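Local coordinates for capsule biosynthesis protein CapD proenzyme (Bacillus anthracis, PDB 3G9K), which cleaves the poly-gamma-D-glutamate capsule and joins it by an amide bond to meso-diaminopimelic acid of the peptidoglycan, this chain being the larger piece of the two-chain enzyme, at residues A47-S52 with L118-L123; S63-G68 with R180-I185; L55-L60 with N129-G134. All coordinates share one frame; numbering follows the deposited sequence.

Contact 1 (A47-S52 with L118-L123); sequences AAIVVS and LPMGEL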
loop_
_atom_site.group_PDB
_atom_site.type_symbol
_atom_site.label_atom_id
_atom_site.label_comp_id
_atom_site.label_asym_id
_atom_site.label_seq_id
_atom_site.Cartn_x
_atom_site.Cartn_y
_atom_site.Cartn_z
ATOM N N ALA A 47 9.487 3.765 13.436
ATOM C CA ALA A 47 9.110 2.401 13.099
ATOM C C ALA A 47 8.690 2.251 11.630
ATOM O O ALA A 47 8.966 1.239 11.021
ATOM C CB ALA A 47 7.989 1.904 14.019
ATOM N N ALA A 48 7.985 3.232 11.085
ATOM C CA ALA A 48 7.524 3.169 9.688
ATOM C C ALA A 48 8.713 3.188 8.692
ATOM O O ALA A 48 8.693 2.523 7.661
ATOM C CB ALA A 48 6.568 4.363 9.394
ATOM N N ILE A 49 9.766 3.920 9.035
ATOM C CA ILE A 49 10.953 3.983 8.195
ATOM C C ILE A 49 11.652 2.647 8.236
ATOM O O ILE A 49 12.084 2.099 7.191
ATOM C CB ILE A 49 11.934 5.100 8.654
ATOM C CG1 ILE A 49 11.316 6.463 8.371
ATOM C CG2 ILE A 49 13.300 4.898 8.004
ATOM C CD1 ILE A 49 11.977 7.694 9.074
ATOM N N VAL A 50 11.777 2.112 9.434
ATOM C CA VAL A 50 12.372 0.773 9.612
ATOM C C VAL A 50 11.572 -0.294 8.831
ATOM O O VAL A 50 12.128 -1.084 8.080
ATOM C CB VAL A 50 12.407 0.406 11.089
ATOM C CG1 VAL A 50 12.739 -1.024 11.243
ATOM C CG2 VAL A 50 13.429 1.309 11.836
ATOM N N VAL A 51 10.270 -0.319 9.048
ATOM C CA VAL A 51 9.353 -1.216 8.358
ATOM C C VAL A 51 9.443 -1.043 6.845
ATOM O O VAL A 51 9.449 -2.028 6.119
ATOM C CB VAL A 51 7.881 -1.052 8.838
ATOM C CG1 VAL A 51 6.907 -1.791 7.908
ATOM C CG2 VAL A 51 7.694 -1.561 10.303
ATOM N N SER A 52 9.455 0.196 6.365
ATOM C CA SER A 52 9.478 0.410 4.885
ATOM C C SER A 52 10.735 -0.168 4.261
ATOM O O SER A 52 10.680 -0.915 3.280
ATOM C CB SER A 52 9.361 1.862 4.513
ATOM O OG SER A 52 8.103 2.335 4.881
ATOM N N LEU A 118 14.825 9.275 15.985
ATOM C CA LEU A 118 16.132 8.642 16.060
ATOM C C LEU A 118 16.940 9.004 14.791
ATOM O O LEU A 118 16.364 9.379 13.775
ATOM C CB LEU A 118 15.961 7.137 16.207
ATOM C CG LEU A 118 15.344 6.638 17.533
ATOM C CD1 LEU A 118 14.842 5.177 17.478
ATOM C CD2 LEU A 118 16.389 6.779 18.634
ATOM N N PRO A 119 18.283 8.947 14.864
ATOM C CA PRO A 119 19.073 9.155 13.646
ATOM C C PRO A 119 18.814 8.085 12.592
ATOM O O PRO A 119 18.524 6.931 12.926
ATOM C CB PRO A 119 20.519 9.027 14.140
ATOM C CG PRO A 119 20.425 8.287 15.405
ATOM C CD PRO A 119 19.133 8.685 16.032
HETATM N N MSE A 120 18.966 8.502 11.336
HETATM C CA MSE A 120 18.656 7.637 10.209
HETATM C C MSE A 120 19.464 6.346 10.198
HETATM O O MSE A 120 18.917 5.269 9.953
HETATM C CB MSE A 120 18.843 8.407 8.903
HETATM C CG MSE A 120 18.301 7.682 7.715
HETATM SE SE MSE A 120 16.407 7.362 8.013
HETATM C CE MSE A 120 15.762 8.346 6.503
ATOM N N GLY A 121 20.750 6.445 10.488
ATOM C CA GLY A 121 21.595 5.291 10.397
ATOM C C GLY A 121 21.038 4.089 11.109
ATOM O O GLY A 121 21.000 3.017 10.590
ATOM N N GLU A 122 20.613 4.297 12.328
ATOM C CA GLU A 122 20.040 3.237 13.158
ATOM C C GLU A 122 18.820 2.574 12.515
ATOM O O GLU A 122 18.629 1.363 12.595
ATOM C CB GLU A 122 19.543 3.783 14.505
ATOM C CG GLU A 122 20.543 4.381 15.413
ATOM C CD GLU A 122 19.918 4.907 16.719
ATOM O OE1 GLU A 122 18.738 4.589 17.033
ATOM O OE2 GLU A 122 20.604 5.632 17.441
ATOM N N LEU A 123 17.974 3.398 11.927
ATOM C CA LEU A 123 16.749 2.936 11.290
ATOM C C LEU A 123 16.941 2.070 10.029
ATOM O O LEU A 123 16.090 1.235 9.746
ATOM C CB LEU A 123 15.900 4.144 10.988
ATOM C CG LEU A 123 15.581 5.067 12.174
ATOM C CD1 LEU A 123 14.719 6.254 11.701
ATOM C CD2 LEU A 123 14.865 4.350 13.360
HETATM O O HOH W 1 15.428 -1.108 8.337
#

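Contact 2 (S63-G68 with R180-I185); sequences SGIGGG and RTLKKI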
loop_
_atom_site.group_PDB
_atom_site.type_symbol
_atom_site.label_atom_id
_atom_site.label_comp_id
_atom_site.label_asym_id
_atom_site.label_seq_id
_atom_site.Cartn_x
_atom_site.Cartn_y
_atom_site.Cartn_z
ATOM N N SER A 63 7.649 -3.829 -3.061
ATOM C CA SER A 63 8.027 -2.452 -2.820
ATOM C C SER A 63 9.543 -2.416 -2.678
ATOM O O SER A 63 10.183 -3.473 -2.567
ATOM C CB SER A 63 7.382 -1.890 -1.551
ATOM O OG SER A 63 7.987 -2.406 -0.340
ATOM N N GLY A 64 10.100 -1.212 -2.640
ATOM C CA GLY A 64 11.509 -1.054 -2.290
ATOM C C GLY A 64 12.157 0.223 -2.772
ATOM O O GLY A 64 11.486 1.175 -3.191
ATOM N N ILE A 65 13.489 0.259 -2.723
ATOM C CA ILE A 65 14.196 1.526 -2.973
ATOM C C ILE A 65 14.064 1.933 -4.444
ATOM O O ILE A 65 14.273 3.093 -4.767
ATOM C CB ILE A 65 15.674 1.560 -2.479
ATOM C CG1 ILE A 65 16.552 0.484 -3.146
ATOM C CG2 ILE A 65 15.696 1.350 -0.995
ATOM C CD1 ILE A 65 18.001 0.541 -2.733
ATOM N N GLY A 66 13.717 0.971 -5.305
ATOM C CA GLY A 66 13.567 1.227 -6.751
ATOM C C GLY A 66 12.203 1.795 -7.093
ATOM O O GLY A 66 11.925 2.086 -8.259
ATOM N N GLY A 67 11.334 1.905 -6.091
ATOM C CA GLY A 67 9.978 2.466 -6.233
ATOM C C GLY A 67 9.596 3.781 -5.535
ATOM O O GLY A 67 10.399 4.748 -5.443
ATOM N N GLY A 68 8.351 3.814 -5.053
ATOM C CA GLY A 68 7.789 4.988 -4.421
ATOM C C GLY A 68 6.687 4.603 -3.484
ATOM O O GLY A 68 6.506 3.435 -3.205
ATOM N N ARG A 180 25.288 -3.409 0.024
ATOM C CA ARG A 180 26.202 -2.350 -0.373
ATOM C C ARG A 180 25.479 -1.045 -0.618
ATOM O O ARG A 180 25.891 0.001 -0.087
ATOM C CB ARG A 180 26.986 -2.757 -1.622
ATOM C CG ARG A 180 28.105 -1.793 -1.980
ATOM C CD ARG A 180 28.926 -2.341 -3.161
ATOM N NE ARG A 180 29.337 -3.721 -2.891
ATOM C CZ ARG A 180 28.934 -4.807 -3.558
ATOM N NH1 ARG A 180 28.108 -4.738 -4.593
ATOM N NH2 ARG A 180 29.382 -5.996 -3.178
ATOM N N THR A 181 24.399 -1.085 -1.410
ATOM C CA THR A 181 23.639 0.115 -1.705
ATOM C C THR A 181 23.073 0.718 -0.437
ATOM O O THR A 181 23.158 1.929 -0.224
ATOM C CB THR A 181 22.511 -0.147 -2.748
ATOM O OG1 THR A 181 23.104 -0.681 -3.947
ATOM C CG2 THR A 181 21.642 1.165 -3.089
ATOM N N LEU A 182 22.444 -0.121 0.378
ATOM C CA LEU A 182 21.832 0.355 1.621
ATOM C C LEU A 182 22.922 0.943 2.580
ATOM O O LEU A 182 22.701 1.957 3.217
ATOM C CB LEU A 182 21.042 -0.770 2.299
ATOM C CG LEU A 182 19.808 -1.311 1.582
ATOM C CD1 LEU A 182 19.142 -2.401 2.370
ATOM C CD2 LEU A 182 18.741 -0.178 1.299
ATOM N N LYS A 183 24.080 0.311 2.655
ATOM C CA LYS A 183 25.168 0.860 3.468
ATOM C C LYS A 183 25.636 2.214 2.939
ATOM O O LYS A 183 25.946 3.113 3.722
ATOM C CB LYS A 183 26.318 -0.158 3.556
ATOM C CG LYS A 183 25.975 -1.299 4.499
ATOM C CD LYS A 183 26.936 -2.483 4.358
ATOM C CE LYS A 183 26.964 -3.290 5.608
ATOM N NZ LYS A 183 28.151 -4.217 5.618
ATOM N N LYS A 184 25.616 2.409 1.605
ATOM C CA LYS A 184 25.989 3.708 1.014
ATOM C C LYS A 184 24.999 4.788 1.385
ATOM O O LYS A 184 25.371 5.905 1.702
ATOM C CB LYS A 184 26.084 3.614 -0.521
ATOM C CG LYS A 184 26.971 4.723 -1.158
ATOM C CD LYS A 184 27.214 4.413 -2.630
ATOM C CE LYS A 184 28.313 5.261 -3.266
ATOM N NZ LYS A 184 28.037 6.688 -3.407
ATOM N N ILE A 185 23.725 4.448 1.316
ATOM C CA ILE A 185 22.661 5.347 1.751
ATOM C C ILE A 185 22.806 5.616 3.278
ATOM O O ILE A 185 22.594 6.740 3.741
ATOM C CB ILE A 185 21.283 4.723 1.442
ATOM C CG1 ILE A 185 21.014 4.679 -0.057
ATOM C CG2 ILE A 185 20.163 5.449 2.176
ATOM C CD1 ILE A 185 19.840 3.800 -0.448
#

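Contact 3 (L55-L60 with N129-G134); sequences LGVVEL and NYAEKG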
loop_
_atom_site.group_PDB
_atom_site.type_symbol
_atom_site.label_atom_id
_atom_site.label_comp_id
_atom_site.label_asym_id
_atom_site.label_seq_id
_atom_site.Cartn_x
_atom_site.Cartn_y
_atom_site.Cartn_z
ATOM N N LEU A 55 10.723 -4.222 4.374
ATOM C CA LEU A 55 9.793 -4.691 3.357
ATOM C C LEU A 55 10.481 -4.643 1.999
ATOM O O LEU A 55 10.353 -5.594 1.213
ATOM C CB LEU A 55 8.492 -3.877 3.372
ATOM C CG LEU A 55 7.522 -4.234 4.508
ATOM C CD1 LEU A 55 6.438 -3.187 4.517
ATOM C CD2 LEU A 55 6.977 -5.656 4.380
ATOM N N GLY A 56 11.269 -3.601 1.740
ATOM C CA GLY A 56 12.038 -3.504 0.477
ATOM C C GLY A 56 13.044 -4.619 0.338
ATOM O O GLY A 56 13.455 -5.025 -0.773
ATOM N N VAL A 57 13.476 -5.147 1.473
ATOM C CA VAL A 57 14.443 -6.261 1.438
ATOM C C VAL A 57 13.767 -7.635 1.409
ATOM O O VAL A 57 14.097 -8.497 0.595
ATOM C CB VAL A 57 15.417 -6.169 2.641
ATOM C CG1 VAL A 57 16.261 -7.421 2.716
ATOM C CG2 VAL A 57 16.303 -4.926 2.521
ATOM N N VAL A 58 12.824 -7.859 2.308
ATOM C CA VAL A 58 12.264 -9.194 2.499
ATOM C C VAL A 58 10.986 -9.423 1.689
ATOM O O VAL A 58 10.548 -10.578 1.509
ATOM C CB VAL A 58 12.007 -9.492 4.024
ATOM C CG1 VAL A 58 13.303 -9.302 4.846
ATOM C CG2 VAL A 58 10.871 -8.596 4.585
ATOM N N GLU A 59 10.342 -8.342 1.267
ATOM C CA GLU A 59 9.149 -8.434 0.448
ATOM C C GLU A 59 9.392 -7.689 -0.873
ATOM O O GLU A 59 8.576 -6.909 -1.317
ATOM C CB GLU A 59 7.945 -7.847 1.172
ATOM C CG GLU A 59 6.680 -8.337 0.569
ATOM C CD GLU A 59 5.453 -7.635 1.119
ATOM O OE1 GLU A 59 5.490 -6.393 1.263
ATOM O OE2 GLU A 59 4.463 -8.339 1.399
ATOM N N LEU A 60 10.552 -7.968 -1.450
ATOM C CA LEU A 60 11.167 -7.205 -2.542
ATOM C C LEU A 60 10.391 -7.149 -3.844
ATOM O O LEU A 60 10.555 -6.196 -4.638
ATOM C CB LEU A 60 12.573 -7.764 -2.775
ATOM C CG LEU A 60 12.638 -9.217 -3.265
ATOM C CD1 LEU A 60 12.997 -9.184 -4.798
ATOM C CD2 LEU A 60 13.624 -10.071 -2.487
ATOM N N ASN A 129 20.831 -5.675 7.740
ATOM C CA ASN A 129 21.164 -6.996 8.299
ATOM C C ASN A 129 20.524 -8.148 7.506
ATOM O O ASN A 129 21.161 -9.161 7.203
ATOM C CB ASN A 129 20.710 -7.079 9.773
ATOM C CG ASN A 129 21.534 -6.191 10.729
ATOM O OD1 ASN A 129 21.083 -5.920 11.862
ATOM N ND2 ASN A 129 22.717 -5.751 10.297
ATOM N N TYR A 130 19.253 -7.982 7.143
ATOM C CA TYR A 130 18.547 -8.956 6.289
ATOM C C TYR A 130 19.114 -9.022 4.881
ATOM O O TYR A 130 19.194 -10.105 4.320
ATOM C CB TYR A 130 17.032 -8.688 6.235
ATOM C CG TYR A 130 16.292 -8.925 7.537
ATOM C CD1 TYR A 130 16.320 -10.170 8.174
ATOM C CD2 TYR A 130 15.516 -7.928 8.103
ATOM C CE1 TYR A 130 15.633 -10.389 9.366
ATOM C CE2 TYR A 130 14.840 -8.136 9.273
ATOM C CZ TYR A 130 14.898 -9.366 9.909
ATOM O OH TYR A 130 14.213 -9.556 11.096
ATOM N N ALA A 131 19.572 -7.894 4.341
ATOM C CA ALA A 131 20.270 -7.890 3.038
ATOM C C ALA A 131 21.593 -8.679 3.137
ATOM O O ALA A 131 21.858 -9.544 2.336
ATOM C CB ALA A 131 20.541 -6.466 2.566
ATOM N N GLU A 132 22.376 -8.388 4.168
ATOM C CA GLU A 132 23.738 -8.882 4.269
ATOM C C GLU A 132 23.782 -10.296 4.808
ATOM O O GLU A 132 24.516 -11.132 4.275
ATOM C CB GLU A 132 24.573 -8.017 5.202
ATOM C CG GLU A 132 26.042 -8.362 5.168
ATOM C CD GLU A 132 26.860 -7.345 4.397
ATOM O OE1 GLU A 132 26.960 -6.196 4.898
ATOM O OE2 GLU A 132 27.411 -7.694 3.307
ATOM N N LYS A 133 23.013 -10.536 5.879
ATOM C CA LYS A 133 22.981 -11.840 6.532
ATOM C C LYS A 133 21.953 -12.784 5.923
ATOM O O LYS A 133 22.109 -13.992 6.012
ATOM C CB LYS A 133 22.726 -11.688 8.032
ATOM C CG LYS A 133 23.657 -10.720 8.752
ATOM C CD LYS A 133 25.075 -11.175 8.768
ATOM C CE LYS A 133 25.949 -10.268 9.641
ATOM N NZ LYS A 133 25.633 -10.382 11.119
ATOM N N GLY A 134 20.874 -12.240 5.356
ATOM C CA GLY A 134 19.882 -13.058 4.682
ATOM C C GLY A 134 18.594 -13.175 5.470
ATOM O O GLY A 134 18.505 -12.721 6.606
#

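Contact 1 (A47-S52 with L118-L123)
L123 meets I49 and V50 at once: CB touches both, and the two methyls are divided between them. CD2 lies 3.7 Å from V50 CG2, with the two side chains crossing at about a right angle, while CD1 faces I49 CD1 at 4.1 Å. The I49 branch that reaches across is CG2, set anti to the backbone N, and it touches two neighbouring groups of the same helix turn, L123 CB at 4.0 Å and the selenium SE of M120, also at 4.0 Å. M120 is a selenomethionine; CG anti to the backbone N (chi1 -169°) and a bend at chi2 (59°) bring SE to I49 CG2, roughly perpendicular to that side chain. The backbones come close as well, the CA atoms of V50 and L123 being 5.2 Å apart. Separately, V50 CG2 sits 3.4 Å from L123 O. That carbonyl oxygen accepts a 2.8 Å hydrogen bond from a water, which also donates weakly to V50 O and so bridges the two main chains. H112 of helix 104-115 touches both I49 and M120. The arrangement is a close helix-helix packing, in which the first turn of helix 120-133, begun after the N-cap P119, rests on the middle of helix 44-58 within the gamma-glutamyltranspeptidase fold.

Contact 2 (S63-G68 with R180-I185)
I65 reaches helix 176-188 with both of its branches. CD1, at the end of an extended chain, lies 3.7 Å from the methyl CG2 of T181; CG2 meets L182 CD2 at 4.1 Å. I65 lies obliquely to T181 and L182, and I185, one turn on from T181, is met more loosely, its CD1 4.4 Å from I65 CD1. Placing CG1 between the backbone N and the carbonyl carbon (chi1 60°) directs CD1 at the helix, and the main chain beneath is set by a type I beta turn from G64 to G67, closed by G67 N to G64 O at 3.0 Å. In the next shell, Y53 of helix 44-58 packs on I65, L182 and I185, and V105 of helix 104-115 on I65 and I185. The other chain, probably the smaller piece of the same precursor, also takes part: its F33 packs on I65, its A31 O accepts a hydrogen bond from T181 OG1, and its N36 ND2 donates to G66 O. T181 is therefore split in use, methyl on I65 and hydroxyl on the partner chain. With carbon alone meeting carbon, the contact is hydrophobic and without directional bonds between the segments; those come from the turn, from G103 and F104 bonding G67, and from the other chain.

Contact 3 (L55-L60 with N129-G134)
V57 and V58, the last two helical residues of 44-58, pack on Y130 and A131 near the end of helix 120-133. The tight part centres on V57 CG1, placed anti to the backbone N (chi1 171°); it rests against the start of A131, 3.7 Å from its backbone N and 3.8 Å from Y130 CB. V57 and Y130 cross at about a right angle, and the CA atoms of V57 and A131 are 6.3 Å apart. V58 CG1 packs beside it: it stands 4.0 Å from Y130 CB and the same 4.0 Å from the ring atom CG, so it meets the base of the ring obliquely. Looser is the approach of V57 CG1 to A131 CB, at 4.4 Å. Against the buried V57, V58 and A131, the loose side lies toward partly exposed Y130 and E132 and exposed K133. There the Y130 ring extends past the interface; L29 and F135 pack on it, and its hydroxyl has a weak hydrogen bond with E33 OE2. The helix closes with a weak G134 N to Y130 O bond of 2.9 Å, after which G134 leaves helical geometry with positive phi. Q175 bonds to both helices, NE2 to V57 O and its backbone to A131, while L178 of helix 176-188 packs on V57. The arrangement is a buried helix-helix contact between C-terminal ends, within the helical layer of a gamma-glutamyltransferase-family, NTN-clan fold.

Contacts 1 and 3 sample the same helix pair, 44-58 and 120-133, with centres 14 Å apart; the first lies at the start of helix 120-133 and the second at the C-terminal ends of both, so the helices run alongside in the same direction. Contact 2 brings helix 176-188 onto this pair. Its centre is 11 Å from that of contact 3, and they touch: L182 CD1 packs on V57 CG2 at 3.8 Å, and K183 NZ pairs with E132 OE1 in a salt bridge modelled doubtfully short. Contacts 1 and 2, centred 13 Å apart, do not touch. The family's nucleophile is the smaller chain's N-terminal threonine; T2 of the other chain packs on S63 and bonds E59 OE1, so the active site probably lies near contacts 2 and 3.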